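Side-chain contacts in branched-chain amino acid aminotransferase (Thermoproteus uzoniensis, PDB 5CE8), which probably transfers the amino group between the branched-chain amino acids leucine, isoleucine or valine and 2-oxoglutarate, using pyridoxal 5'-phosphate as cofactor: residues 186-189 with 193-196; 150-155 with 167-172; 46-51 with 55-60; 201-206 with 226-231. One frame throughout, in Å; residues are numbered along the deposited sequence.

Interaction 1: residues 186-189 with 193-196; sequences IMLN and KVVE. With PLP (pyridoxal-5'-phosphate), chain D.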
loop_
_atom_site.group_PDB
_atom_site.type_symbol
_atom_site.label_atom_id
_atom_site.label_comp_id
_atom_site.label_asym_id
_atom_site.label_seq_id
_atom_site.Cartn_x
_atom_site.Cartn_y
_atom_site.Cartn_z
ATOM N N ILE A 186 7.239 9.612 17.608
ATOM C CA ILE A 186 7.794 9.586 16.232
ATOM C C ILE A 186 6.765 8.905 15.398
ATOM O O ILE A 186 6.317 7.866 15.752
ATOM C CB ILE A 186 9.191 8.843 16.122
ATOM C CG1 ILE A 186 10.335 9.794 16.541
ATOM C CG2 ILE A 186 9.564 8.512 14.673
ATOM C CD1 ILE A 186 11.408 9.102 17.229
ATOM N N MET A 187 6.535 9.401 14.166
ATOM C CA MET A 187 5.554 8.856 13.315
ATOM C C MET A 187 6.211 8.391 12.024
ATOM O O MET A 187 7.030 9.152 11.411
ATOM C CB MET A 187 4.506 9.946 12.917
ATOM C CG MET A 187 3.406 10.141 13.966
ATOM S SD MET A 187 2.004 11.150 13.351
ATOM C CE MET A 187 2.866 12.574 13.634
ATOM N N LEU A 188 5.894 7.168 11.656
ATOM C CA LEU A 188 6.219 6.585 10.355
ATOM C C LEU A 188 5.211 7.094 9.325
ATOM O O LEU A 188 4.058 7.326 9.653
ATOM C CB LEU A 188 6.153 5.110 10.410
ATOM C CG LEU A 188 7.048 4.414 11.407
ATOM C CD1 LEU A 188 7.165 2.903 11.208
ATOM C CD2 LEU A 188 8.462 5.029 11.346
ATOM N N ASN A 189 5.631 7.281 8.077
ATOM C CA ASN A 189 4.689 7.506 6.967
ATOM C C ASN A 189 3.979 6.174 6.461
ATOM O O ASN A 189 4.221 5.085 7.026
ATOM C CB ASN A 189 5.331 8.308 5.851
ATOM C CG ASN A 189 6.368 7.510 5.044
ATOM O OD1 ASN A 189 6.715 6.344 5.392
ATOM N ND2 ASN A 189 7.017 8.208 4.118
ATOM N N LYS A 193 8.490 4.697 6.615
ATOM C CA LYS A 193 9.707 5.447 6.823
ATOM C C LYS A 193 9.404 6.475 7.888
ATOM O O LYS A 193 8.294 7.031 7.861
ATOM C CB LYS A 193 10.147 6.264 5.646
ATOM C CG LYS A 193 10.299 5.552 4.325
ATOM C CD LYS A 193 11.216 4.316 4.375
ATOM C CE LYS A 193 11.198 3.675 2.970
ATOM N NZ LYS A 193 9.893 2.963 2.773
ATOM N N VAL A 194 10.382 6.722 8.775
ATOM C CA VAL A 194 10.278 7.795 9.840
ATOM C C VAL A 194 10.068 9.156 9.165
ATOM O O VAL A 194 10.818 9.571 8.267
ATOM C CB VAL A 194 11.579 7.816 10.703
ATOM C CG1 VAL A 194 11.632 8.981 11.737
ATOM C CG2 VAL A 194 11.743 6.534 11.454
ATOM N N VAL A 195 9.091 9.931 9.600
ATOM C CA VAL A 195 8.994 11.257 9.041
ATOM C C VAL A 195 8.995 12.460 10.021
ATOM O O VAL A 195 9.593 13.478 9.710
ATOM C CB VAL A 195 7.872 11.392 8.022
ATOM C CG1 VAL A 195 8.268 10.708 6.740
ATOM C CG2 VAL A 195 6.564 10.818 8.529
ATOM N N GLU A 196 8.324 12.355 11.117
ATOM C CA GLU A 196 7.946 13.565 11.927
ATOM C C GLU A 196 7.879 13.187 13.399
ATOM O O GLU A 196 7.658 12.020 13.704
ATOM C CB GLU A 196 6.613 14.013 11.474
ATOM C CG GLU A 196 6.494 14.825 10.206
ATOM C CD GLU A 196 6.825 16.262 10.368
ATOM O OE1 GLU A 196 6.896 16.750 11.490
ATOM O OE2 GLU A 196 6.995 16.939 9.372
HETATM N N1 PLP D . 6.494 19.241 11.718
HETATM C C2 PLP D . 5.191 19.496 11.642
HETATM C C2A PLP D . 4.203 18.390 11.423
HETATM C C3 PLP D . 4.678 20.840 11.870
HETATM O O3 PLP D . 3.305 21.067 11.883
HETATM C C4 PLP D . 5.659 21.929 12.131
HETATM C C4A PLP D . 5.248 23.369 12.362
HETATM C C5 PLP D . 7.090 21.515 12.153
HETATM C C6 PLP D . 7.403 20.143 11.938
HETATM C C5A PLP D . 8.242 22.428 12.464
HETATM O O4P PLP D . 8.277 23.530 11.629
HETATM P P PLP D . 9.035 24.825 12.113
HETATM O O1P PLP D . 8.419 25.331 13.462
HETATM O O2P PLP D . 10.469 24.506 12.090
HETATM O O3P PLP D . 8.729 25.934 11.145
#

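Interaction 2: residues 150-155 with 167-172; sequences RRVHTS and YLNSIM. With PLP (pyridoxal-5'-phosphate), chain D.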
loop_
_atom_site.group_PDB
_atom_site.type_symbol
_atom_site.label_atom_id
_atom_site.label_comp_id
_atom_site.label_asym_id
_atom_site.label_seq_id
_atom_site.Cartn_x
_atom_site.Cartn_y
_atom_site.Cartn_z
ATOM N N ARG A 150 0.109 6.319 11.873
ATOM C CA ARG A 150 0.941 6.790 10.807
ATOM C C ARG A 150 0.621 8.238 10.470
ATOM O O ARG A 150 -0.515 8.648 10.638
ATOM C CB ARG A 150 0.727 5.936 9.562
ATOM C CG ARG A 150 0.982 4.461 9.774
ATOM C CD ARG A 150 2.473 4.204 10.111
ATOM N NE ARG A 150 2.893 2.791 10.091
ATOM C CZ ARG A 150 3.212 2.026 11.168
ATOM N NH1 ARG A 150 3.129 2.457 12.433
ATOM N NH2 ARG A 150 3.646 0.757 10.971
ATOM N N ARG A 151 1.628 8.973 10.009
ATOM C CA ARG A 151 1.428 10.310 9.452
ATOM C C ARG A 151 0.386 10.333 8.326
ATOM O O ARG A 151 0.403 9.518 7.409
ATOM C CB ARG A 151 2.767 10.870 8.942
ATOM C CG ARG A 151 2.821 12.261 8.391
ATOM C CD ARG A 151 2.764 13.476 9.364
ATOM N NE ARG A 151 3.182 14.643 8.574
ATOM C CZ ARG A 151 2.676 15.897 8.611
ATOM N NH1 ARG A 151 1.776 16.261 9.499
ATOM N NH2 ARG A 151 3.134 16.821 7.750
ATOM N N VAL A 152 -0.453 11.327 8.335
ATOM C CA VAL A 152 -1.540 11.358 7.385
ATOM C C VAL A 152 -0.800 11.518 6.008
ATOM O O VAL A 152 0.252 12.200 5.943
ATOM C CB VAL A 152 -2.642 12.419 7.729
ATOM C CG1 VAL A 152 -2.193 13.806 7.793
ATOM C CG2 VAL A 152 -3.741 12.383 6.704
ATOM N N HIS A 153 -1.321 10.903 4.961
ATOM C CA HIS A 153 -0.652 10.733 3.681
ATOM C C HIS A 153 -1.048 11.849 2.684
ATOM O O HIS A 153 -2.177 12.348 2.715
ATOM C CB HIS A 153 -1.000 9.362 3.122
ATOM C CG HIS A 153 -0.099 8.922 1.992
ATOM N ND1 HIS A 153 -0.461 9.016 0.671
ATOM C CD2 HIS A 153 1.166 8.419 1.999
ATOM C CE1 HIS A 153 0.535 8.619 -0.085
ATOM N NE2 HIS A 153 1.528 8.219 0.703
ATOM N N THR A 154 -0.103 12.252 1.828
ATOM C CA THR A 154 -0.358 13.304 0.778
ATOM C C THR A 154 -1.590 13.050 -0.149
ATOM O O THR A 154 -2.258 14.025 -0.600
ATOM C CB THR A 154 0.970 13.563 -0.070
ATOM O OG1 THR A 154 0.816 14.572 -1.088
ATOM C CG2 THR A 154 1.393 12.239 -0.848
ATOM N N SER A 155 -1.843 11.753 -0.473
ATOM C CA SER A 155 -3.010 11.267 -1.256
ATOM C C SER A 155 -4.351 11.586 -0.603
ATOM O O SER A 155 -5.392 11.493 -1.261
ATOM C CB SER A 155 -2.973 9.731 -1.455
ATOM O OG SER A 155 -3.249 9.033 -0.240
ATOM N N TYR A 167 -3.824 18.214 12.095
ATOM C CA TYR A 167 -3.212 17.995 13.464
ATOM C C TYR A 167 -4.000 17.043 14.470
ATOM O O TYR A 167 -3.505 16.728 15.578
ATOM C CB TYR A 167 -2.714 19.351 14.055
ATOM C CG TYR A 167 -1.555 19.793 13.254
ATOM C CD1 TYR A 167 -1.774 20.295 12.028
ATOM C CD2 TYR A 167 -0.244 19.571 13.655
ATOM C CE1 TYR A 167 -0.778 20.489 11.152
ATOM C CE2 TYR A 167 0.823 19.899 12.778
ATOM C CZ TYR A 167 0.498 20.351 11.504
ATOM O OH TYR A 167 1.387 20.734 10.526
ATOM N N LEU A 168 -5.189 16.580 14.084
ATOM C CA LEU A 168 -5.852 15.522 14.769
ATOM C C LEU A 168 -4.991 14.217 14.801
ATOM O O LEU A 168 -4.787 13.547 15.867
ATOM C CB LEU A 168 -7.273 15.304 14.177
ATOM C CG LEU A 168 -8.007 14.008 14.705
ATOM C CD1 LEU A 168 -8.333 14.263 16.160
ATOM C CD2 LEU A 168 -9.341 13.610 14.129
ATOM N N ASN A 169 -4.376 13.969 13.671
ATOM C CA ASN A 169 -3.320 12.903 13.535
ATOM C C ASN A 169 -2.102 13.113 14.471
ATOM O O ASN A 169 -1.655 12.138 15.224
ATOM C CB ASN A 169 -2.954 12.861 12.031
ATOM C CG ASN A 169 -1.782 11.921 11.703
ATOM O OD1 ASN A 169 -0.688 12.355 11.286
ATOM N ND2 ASN A 169 -2.072 10.682 11.723
ATOM N N SER A 170 -1.591 14.382 14.486
ATOM C CA SER A 170 -0.525 14.773 15.390
ATOM C C SER A 170 -0.958 14.654 16.863
ATOM O O SER A 170 -0.150 14.201 17.668
ATOM C CB SER A 170 0.047 16.180 15.115
ATOM O OG SER A 170 0.764 16.177 13.891
ATOM N N ILE A 171 -2.208 15.024 17.216
ATOM C CA ILE A 171 -2.679 14.841 18.565
ATOM C C ILE A 171 -2.773 13.354 18.922
ATOM O O ILE A 171 -2.327 12.910 19.977
ATOM C CB ILE A 171 -4.028 15.500 18.800
ATOM C CG1 ILE A 171 -3.876 17.006 18.830
ATOM C CG2 ILE A 171 -4.625 15.033 20.101
ATOM C CD1 ILE A 171 -5.134 17.746 18.799
ATOM N N MET A 172 -3.366 12.569 18.045
ATOM C CA MET A 172 -3.362 11.100 18.243
ATOM C C MET A 172 -1.955 10.637 18.605
ATOM O O MET A 172 -1.747 9.981 19.634
ATOM C CB MET A 172 -3.816 10.309 16.994
ATOM C CG MET A 172 -5.217 10.445 16.530
ATOM S SD MET A 172 -6.539 10.078 17.669
ATOM C CE MET A 172 -6.668 11.661 18.519
HETATM N N1 PLP D . 6.494 19.241 11.718
HETATM C C2 PLP D . 5.191 19.496 11.642
HETATM C C2A PLP D . 4.203 18.390 11.423
HETATM C C3 PLP D . 4.678 20.840 11.870
HETATM O O3 PLP D . 3.305 21.067 11.883
HETATM C C4 PLP D . 5.659 21.929 12.131
HETATM C C4A PLP D . 5.248 23.369 12.362
HETATM C C5 PLP D . 7.090 21.515 12.153
HETATM C C6 PLP D . 7.403 20.143 11.938
HETATM C C5A PLP D . 8.242 22.428 12.464
HETATM O O4P PLP D . 8.277 23.530 11.629
HETATM P P PLP D . 9.035 24.825 12.113
HETATM O O1P PLP D . 8.419 25.331 13.462
HETATM O O2P PLP D . 10.469 24.506 12.090
HETATM O O3P PLP D . 8.729 25.934 11.145
HETATM O O HOH W 1 1.392 18.967 8.223
HETATM O O HOH W 2 0.606 14.908 11.437
#

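Interaction 3: residues 46-51 with 55-60; sequences IRAYWN and LYVFRL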
loop_
_atom_site.group_PDB
_atom_site.type_symbol
_atom_site.label_atom_id
_atom_site.label_comp_id
_atom_site.label_asym_id
_atom_site.label_seq_id
_atom_site.Cartn_x
_atom_site.Cartn_y
_atom_site.Cartn_z
ATOM N N ILE A 46 5.807 31.046 15.522
ATOM C CA ILE A 46 6.951 31.934 15.358
ATOM C C ILE A 46 7.439 32.278 16.723
ATOM O O ILE A 46 6.627 32.597 17.588
ATOM C CB ILE A 46 6.627 33.214 14.637
ATOM C CG1 ILE A 46 5.906 32.911 13.303
ATOM C CG2 ILE A 46 7.912 34.044 14.457
ATOM C CD1 ILE A 46 5.307 34.145 12.550
ATOM N N ARG A 47 8.753 32.243 16.907
ATOM C CA ARG A 47 9.313 32.727 18.174
ATOM C C ARG A 47 9.979 34.076 18.112
ATOM O O ARG A 47 10.496 34.486 17.087
ATOM C CB ARG A 47 10.296 31.708 18.757
ATOM C CG ARG A 47 9.614 30.583 19.493
ATOM C CD ARG A 47 10.581 29.491 19.877
ATOM N NE ARG A 47 10.959 29.810 21.192
ATOM C CZ ARG A 47 10.903 29.033 22.248
ATOM N NH1 ARG A 47 10.629 27.726 22.189
ATOM N NH2 ARG A 47 11.227 29.628 23.395
ATOM N N ALA A 48 9.993 34.739 19.275
ATOM C CA ALA A 48 10.739 35.946 19.448
ATOM C C ALA A 48 11.546 35.686 20.616
ATOM O O ALA A 48 11.061 35.124 21.584
ATOM C CB ALA A 48 9.824 37.112 19.719
ATOM N N TYR A 49 12.789 36.137 20.554
ATOM C CA TYR A 49 13.695 35.959 21.650
ATOM C C TYR A 49 14.327 37.314 22.156
ATOM O O TYR A 49 14.787 38.152 21.388
ATOM C CB TYR A 49 14.833 35.110 21.196
ATOM C CG TYR A 49 14.543 33.677 20.842
ATOM C CD1 TYR A 49 14.712 32.678 21.794
ATOM C CD2 TYR A 49 14.247 33.303 19.550
ATOM C CE1 TYR A 49 14.544 31.338 21.494
ATOM C CE2 TYR A 49 14.099 31.936 19.228
ATOM C CZ TYR A 49 14.242 30.979 20.197
ATOM O OH TYR A 49 14.123 29.645 19.900
ATOM N N TRP A 50 14.369 37.432 23.462
ATOM C CA TRP A 50 14.909 38.558 24.190
ATOM C C TRP A 50 16.357 38.220 24.430
ATOM O O TRP A 50 16.632 37.233 25.040
ATOM C CB TRP A 50 14.261 38.627 25.571
ATOM C CG TRP A 50 14.664 39.833 26.368
ATOM C CD1 TRP A 50 15.256 39.849 27.625
ATOM C CD2 TRP A 50 14.484 41.188 25.996
ATOM N NE1 TRP A 50 15.445 41.153 28.039
ATOM C CE2 TRP A 50 14.978 41.992 27.055
ATOM C CE3 TRP A 50 13.935 41.808 24.891
ATOM C CZ2 TRP A 50 14.957 43.370 27.011
ATOM C CZ3 TRP A 50 13.894 43.208 24.844
ATOM C CH2 TRP A 50 14.400 43.974 25.915
ATOM N N ASN A 51 17.263 39.060 23.991
ATOM C CA ASN A 51 18.669 38.831 24.236
ATOM C C ASN A 51 19.201 39.760 25.337
ATOM O O ASN A 51 20.374 39.791 25.552
ATOM C CB ASN A 51 19.453 39.040 22.950
ATOM C CG ASN A 51 19.393 40.451 22.456
ATOM O OD1 ASN A 51 18.944 41.356 23.149
ATOM N ND2 ASN A 51 19.831 40.654 21.274
ATOM N N LEU A 55 14.138 42.482 21.460
ATOM C CA LEU A 55 13.326 41.276 21.212
ATOM C C LEU A 55 13.340 41.094 19.726
ATOM O O LEU A 55 12.877 42.005 19.028
ATOM C CB LEU A 55 11.896 41.500 21.706
ATOM C CG LEU A 55 10.939 40.285 21.609
ATOM C CD1 LEU A 55 11.551 39.020 22.212
ATOM C CD2 LEU A 55 9.623 40.566 22.294
ATOM N N TYR A 56 13.922 39.971 19.266
ATOM C CA TYR A 56 14.046 39.612 17.803
ATOM C C TYR A 56 13.095 38.466 17.432
ATOM O O TYR A 56 13.088 37.375 18.038
ATOM C CB TYR A 56 15.502 39.271 17.402
ATOM C CG TYR A 56 16.400 40.519 17.569
ATOM C CD1 TYR A 56 16.363 41.528 16.658
ATOM C CD2 TYR A 56 17.207 40.680 18.692
ATOM C CE1 TYR A 56 17.136 42.670 16.793
ATOM C CE2 TYR A 56 17.996 41.831 18.857
ATOM C CZ TYR A 56 17.908 42.850 17.912
ATOM O OH TYR A 56 18.635 44.003 18.032
ATOM N N VAL A 57 12.256 38.751 16.443
ATOM C CA VAL A 57 11.366 37.743 15.907
ATOM C C VAL A 57 12.149 36.936 14.843
ATOM O O VAL A 57 12.829 37.525 14.009
ATOM C CB VAL A 57 10.145 38.324 15.226
ATOM C CG1 VAL A 57 9.143 37.208 14.998
ATOM C CG2 VAL A 57 9.437 39.483 15.964
ATOM N N PHE A 58 12.140 35.618 14.969
ATOM C CA PHE A 58 13.053 34.785 14.195
ATOM C C PHE A 58 12.340 34.349 12.990
ATOM O O PHE A 58 11.254 33.705 13.112
ATOM C CB PHE A 58 13.520 33.580 14.928
ATOM C CG PHE A 58 14.560 32.812 14.156
ATOM C CD1 PHE A 58 15.844 33.388 13.884
ATOM C CD2 PHE A 58 14.288 31.571 13.676
ATOM C CE1 PHE A 58 16.764 32.721 13.102
ATOM C CE2 PHE A 58 15.227 30.849 12.993
ATOM C CZ PHE A 58 16.493 31.400 12.723
ATOM N N ARG A 59 12.921 34.686 11.839
ATOM C CA ARG A 59 12.454 34.411 10.451
ATOM C C ARG A 59 10.995 34.710 10.192
ATOM O O ARG A 59 10.205 33.888 9.616
ATOM C CB ARG A 59 12.884 33.055 9.911
ATOM C CG ARG A 59 14.366 32.852 10.037
ATOM C CD ARG A 59 14.821 31.445 9.553
ATOM N NE ARG A 59 14.601 31.315 8.130
ATOM C CZ ARG A 59 15.234 30.443 7.332
ATOM N NH1 ARG A 59 16.113 29.561 7.770
ATOM N NH2 ARG A 59 15.051 30.500 6.055
ATOM N N LEU A 60 10.636 35.941 10.568
ATOM C CA LEU A 60 9.207 36.339 10.461
ATOM C C LEU A 60 8.598 36.224 9.116
ATOM O O LEU A 60 7.558 35.580 8.927
ATOM C CB LEU A 60 9.084 37.764 10.928
ATOM C CG LEU A 60 7.730 38.450 11.008
ATOM C CD1 LEU A 60 6.727 37.532 11.703
ATOM C CD2 LEU A 60 7.908 39.832 11.661
HETATM O O HOH W 3 10.442 31.698 14.737
#

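Interaction 4: residues 201-206 with 226-231; sequences NIFIVR and ETVISI. With PLP (pyridoxal-5'-phosphate), chain D.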
loop_
_atom_site.group_PDB
_atom_site.type_symbol
_atom_site.label_atom_id
_atom_site.label_comp_id
_atom_site.label_asym_id
_atom_site.label_seq_id
_atom_site.Cartn_x
_atom_site.Cartn_y
_atom_site.Cartn_z
ATOM N N ASN A 201 10.433 18.288 13.162
ATOM C CA ASN A 201 11.167 17.502 12.132
ATOM C C ASN A 201 12.210 16.736 12.904
ATOM O O ASN A 201 12.483 17.022 14.097
ATOM C CB ASN A 201 11.813 18.316 11.053
ATOM C CG ASN A 201 10.781 19.032 10.148
ATOM O OD1 ASN A 201 10.752 20.207 10.123
ATOM N ND2 ASN A 201 9.931 18.300 9.471
ATOM N N ILE A 202 12.717 15.710 12.264
ATOM C CA ILE A 202 13.655 14.742 12.902
ATOM C C ILE A 202 14.951 14.692 12.094
ATOM O O ILE A 202 14.930 14.724 10.842
ATOM C CB ILE A 202 13.121 13.291 12.870
ATOM C CG1 ILE A 202 11.725 13.252 13.423
ATOM C CG2 ILE A 202 13.980 12.312 13.705
ATOM C CD1 ILE A 202 11.089 11.864 13.446
ATOM N N PHE A 203 16.087 14.601 12.821
ATOM C CA PHE A 203 17.409 14.418 12.250
ATOM C C PHE A 203 18.134 13.247 12.932
ATOM O O PHE A 203 18.103 13.090 14.158
ATOM C CB PHE A 203 18.270 15.709 12.433
ATOM C CG PHE A 203 17.984 16.798 11.469
ATOM C CD1 PHE A 203 16.974 17.701 11.728
ATOM C CD2 PHE A 203 18.852 17.074 10.426
ATOM C CE1 PHE A 203 16.692 18.749 10.896
ATOM C CE2 PHE A 203 18.567 18.172 9.580
ATOM C CZ PHE A 203 17.487 18.990 9.807
ATOM N N ILE A 204 18.853 12.424 12.174
ATOM C CA ILE A 204 19.761 11.533 12.871
ATOM C C ILE A 204 21.208 11.846 12.500
ATOM O O ILE A 204 21.434 12.407 11.508
ATOM C CB ILE A 204 19.403 10.052 12.611
ATOM C CG1 ILE A 204 19.600 9.706 11.139
ATOM C CG2 ILE A 204 17.980 9.782 13.148
ATOM C CD1 ILE A 204 19.474 8.216 10.880
ATOM N N VAL A 205 22.168 11.323 13.261
ATOM C CA VAL A 205 23.552 11.290 12.810
ATOM C C VAL A 205 23.958 9.837 12.694
ATOM O O VAL A 205 23.763 9.057 13.528
ATOM C CB VAL A 205 24.529 12.069 13.623
ATOM C CG1 VAL A 205 25.871 12.141 12.975
ATOM C CG2 VAL A 205 24.096 13.501 13.809
ATOM N N ARG A 206 24.521 9.490 11.573
ATOM C CA ARG A 206 24.815 8.096 11.328
ATOM C C ARG A 206 26.141 8.175 10.661
ATOM O O ARG A 206 26.237 8.599 9.506
ATOM C CB ARG A 206 23.768 7.495 10.443
ATOM C CG ARG A 206 24.035 6.081 9.978
ATOM C CD ARG A 206 22.853 5.578 9.168
ATOM N NE ARG A 206 23.088 4.174 8.831
ATOM C CZ ARG A 206 23.936 3.789 7.894
ATOM N NH1 ARG A 206 24.595 4.694 7.181
ATOM N NH2 ARG A 206 24.115 2.498 7.648
ATOM N N GLU A 226 15.136 23.997 7.904
ATOM C CA GLU A 226 15.844 24.713 6.933
ATOM C C GLU A 226 17.043 25.417 7.588
ATOM O O GLU A 226 18.199 25.349 7.087
ATOM C CB GLU A 226 14.946 25.720 6.234
ATOM C CG GLU A 226 15.534 26.344 4.968
ATOM C CD GLU A 226 14.648 27.414 4.370
ATOM O OE1 GLU A 226 13.428 27.137 4.081
ATOM O OE2 GLU A 226 15.157 28.515 4.154
ATOM N N THR A 227 16.824 26.059 8.724
ATOM C CA THR A 227 17.988 26.640 9.458
ATOM C C THR A 227 19.105 25.618 9.737
ATOM O O THR A 227 20.317 25.928 9.532
ATOM C CB THR A 227 17.457 27.344 10.742
ATOM O OG1 THR A 227 16.445 28.276 10.303
ATOM C CG2 THR A 227 18.476 28.002 11.459
ATOM N N VAL A 228 18.712 24.478 10.298
ATOM C CA VAL A 228 19.647 23.397 10.591
ATOM C C VAL A 228 20.447 23.022 9.312
ATOM O O VAL A 228 21.700 22.791 9.368
ATOM C CB VAL A 228 18.950 22.208 11.204
ATOM C CG1 VAL A 228 19.795 20.920 11.182
ATOM C CG2 VAL A 228 18.564 22.520 12.686
ATOM N N ILE A 229 19.751 23.023 8.170
ATOM C CA ILE A 229 20.429 22.619 6.934
ATOM C C ILE A 229 21.492 23.739 6.637
ATOM O O ILE A 229 22.610 23.418 6.373
ATOM C CB ILE A 229 19.424 22.270 5.798
ATOM C CG1 ILE A 229 18.786 20.945 6.056
ATOM C CG2 ILE A 229 20.090 22.320 4.452
ATOM C CD1 ILE A 229 17.472 20.715 5.326
ATOM N N SER A 230 21.161 25.035 6.739
ATOM C CA SER A 230 22.166 26.134 6.571
ATOM C C SER A 230 23.296 26.033 7.559
ATOM O O SER A 230 24.488 26.229 7.235
ATOM C CB SER A 230 21.438 27.430 6.801
ATOM O OG SER A 230 20.464 27.559 5.743
ATOM N N ILE A 231 22.955 25.728 8.806
ATOM C CA ILE A 231 24.010 25.633 9.847
ATOM C C ILE A 231 24.918 24.472 9.448
ATOM O O ILE A 231 26.151 24.618 9.506
ATOM C CB ILE A 231 23.397 25.364 11.232
ATOM C CG1 ILE A 231 22.799 26.678 11.812
ATOM C CG2 ILE A 231 24.395 24.791 12.189
ATOM C CD1 ILE A 231 21.810 26.359 12.908
HETATM N N1 PLP D . 6.494 19.241 11.718
HETATM C C2 PLP D . 5.191 19.496 11.642
HETATM C C2A PLP D . 4.203 18.390 11.423
HETATM C C3 PLP D . 4.678 20.840 11.870
HETATM O O3 PLP D . 3.305 21.067 11.883
HETATM C C4 PLP D . 5.659 21.929 12.131
HETATM C C4A PLP D . 5.248 23.369 12.362
HETATM C C5 PLP D . 7.090 21.515 12.153
HETATM C C6 PLP D . 7.403 20.143 11.938
HETATM C C5A PLP D . 8.242 22.428 12.464
HETATM O O4P PLP D . 8.277 23.530 11.629
HETATM P P PLP D . 9.035 24.825 12.113
HETATM O O1P PLP D . 8.419 25.331 13.462
HETATM O O2P PLP D . 10.469 24.506 12.090
HETATM O O3P PLP D . 8.729 25.934 11.145
#

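Interaction 1: residues 186-189 with 193-196
Met187 in strand 186-188 faces both Val195 and Glu196 of the antiparallel strand 194-196, and the register slips by one residue there. Met187 O accepts a nearly straight bond from Val195 N (2.9 Å) and a weak one from Glu196 N, while Met187 N gives its hydrogen to Glu196 O (2.9 Å). Asn189 N bonds to Lys193 O at 2.7 Å. Asn189 OD1 accepts from Lys193 N, also at 2.7 Å; with CG lodged between the backbone N and carbonyl carbon (chi1 72°), the amide folds back over the turn, and its ND2 continues to Asp217 O. On one flank Val194 divides its branches, CG1 against Ile186 CG2 and CG2 against Leu188 CD2, each at 3.6 Å. Glu196, bent at chi2, leads its carboxylate away to the cofactor, where Glu196 OE1 lies 2.5 Å from PLP N1, and OE2 is held by Leu220 N. This classic beta bulge places an acidic residue at the pyridine nitrogen, as in other fold-type IV aminotransferases.

Interaction 2: residues 150-155 with 167-172
Asn169 points its amide from the helix straight at the backbone of residues 150-152 and grips it at two places. Asn169 ND2 donates to Arg150 O (2.8 Å) with the acceptor close to the amide plane, and the same nitrogen also bonds to Met156 O of a neighbouring subunit. Asn169 OD1 receives Val152 N at 3.1 Å, but this donor sits well above the carbonyl plane and the bond is bent, 136° at the hydrogen. The amide reaches across because CG lies anti to the backbone N (chi1 174°).

Arg151 starts away from the helix, then bends at chi2, so that its CD passes Asn169 OD1, the side chains roughly perpendicular, and its guanidinium goes on to two waters and the cofactor. Both waters lie at the guanidinium edge, in its plane. One accepts from Arg151 NH1 (2.6 Å) and donates to Asn169 OD1 and Ser170 OG; the other accepts from NH2 and bonds to Tyr167 OH. NE is held by Gly218 O, and one guanidinium face covers the PLP methyl, with Arg151 NH1 3.8 Å from PLP C2A. Tyr167 presents its ring edge to PLP O3, and its hydroxyl is hydrogen-bonded to that oxygen, although the modelled separation is doubtfully short.

Amide, backbone and water bonds thus tie loop to helix, and water links Arg151 to the tyrosine hydroxyl that meets the cofactor.

Interaction 3: residues 46-51 with 55-60
Strands 46-50 and 55-58 form a beta hairpin within the large antiparallel sheet of the chain. Tyr49 and Tyr56 make a hydrogen-bonded pair, with Tyr49 N to Tyr56 O at 2.8 Å and Tyr56 N to Tyr49 O at 2.9 Å, while Ala48-Val57 and Trp50-Leu55 are non-hydrogen-bonded pairs. Phe58 N adds a nearly linear bond to Arg47 O. Beyond it the strands part enough for a water to step in, accepting from Arg47 N and donating to Phe58 O (2.7 Å).

On the face of Ala48, Trp50, Leu55 and Val57, Leu55 is the main filler. With CG anti to the backbone N (chi1 -176°), Leu55 lays CD1 against Ala48 CB (3.6 Å) and the Tyr49 carbonyl carbon. Leu55 CB meets the rim of the indole at Trp50 CE3 (3.8 Å). Farther along, Ile46 CG2 presses on Val57 CG1 at 3.4 Å, a tight fit, and Ile46 CD1 meets Leu60 CD1 tip to tip. Near the turn, Asn51 ND2, hydrogen-bonded to Leu293 O, also approaches the ring edge at Tyr56 CE2 (3.3 Å), the amide and ring planes inclined by 64°; its OD1 is hydrogen-bonded to Glu53 N and Asn54 N.

Strand 102-109 flanks the hairpin beside 41-50 and strand 303-305 beside 55-58. Helix 279-292 packs on Tyr49 and Phe58, and Arg59 stands at the N-cap position of helix 60-74.

Interaction 4: residues 201-206 with 226-231
Phe203 turns its CG anti to its own carbonyl carbon (chi1 -79°), sending the ring from strand 201-206 toward the helix, and Val228 answers with CG1 anti to the backbone N (chi1 164°). The two side chains come from opposite directions, and the methyl lands on the ring face. Val228 CG1 is 3.7 Å from the centroid of the Phe203 ring, 28° off its normal, a CH-pi contact displaced toward the far rim; its closest ring atom is Phe203 CZ at 3.3 Å. Ile229 adds a looser touch, its CG1 lying near the ring plane at the edge, 4.4 Å from Phe203 CZ. The contact is therefore small and wholly apolar. Phe256 lies parallel to the Phe203 ring, and Ile284 and Val258 pack on Val228. At the start of the strand, Asn201 lies beside the cofactor, its backbone N 3.8 Å from PLP C6, with ND2 held by Leu220 O. This is helix-on-sheet packing, in which helix 223-235, whose first residues Ile223 and Thr224 bind PLP, lies against the mixed sheet.

All four contacts are largely buried, yet their chemistry varies with place. Interactions 1 and 3 are hairpins knit by backbone bonds, one bulged beside the cofactor, the other regular and in a different sheet; their centres lie about 29 Å apart, on opposite sides of the chain's centre. Interaction 2 relies on side-chain amide and water bonds at a subunit interface, whereas interaction 4 is purely hydrophobic. Interactions 1 and 2 join where Leu188 O meets Arg151 N (3.0 Å); interactions 1 and 4 both reach the mixed sheet, and Ile202 packs on Val194 and Ile186. A salt bridge from Arg59 to Glu226 links interactions 3 and 4. Interactions 1, 2 and 4 all touch PLP.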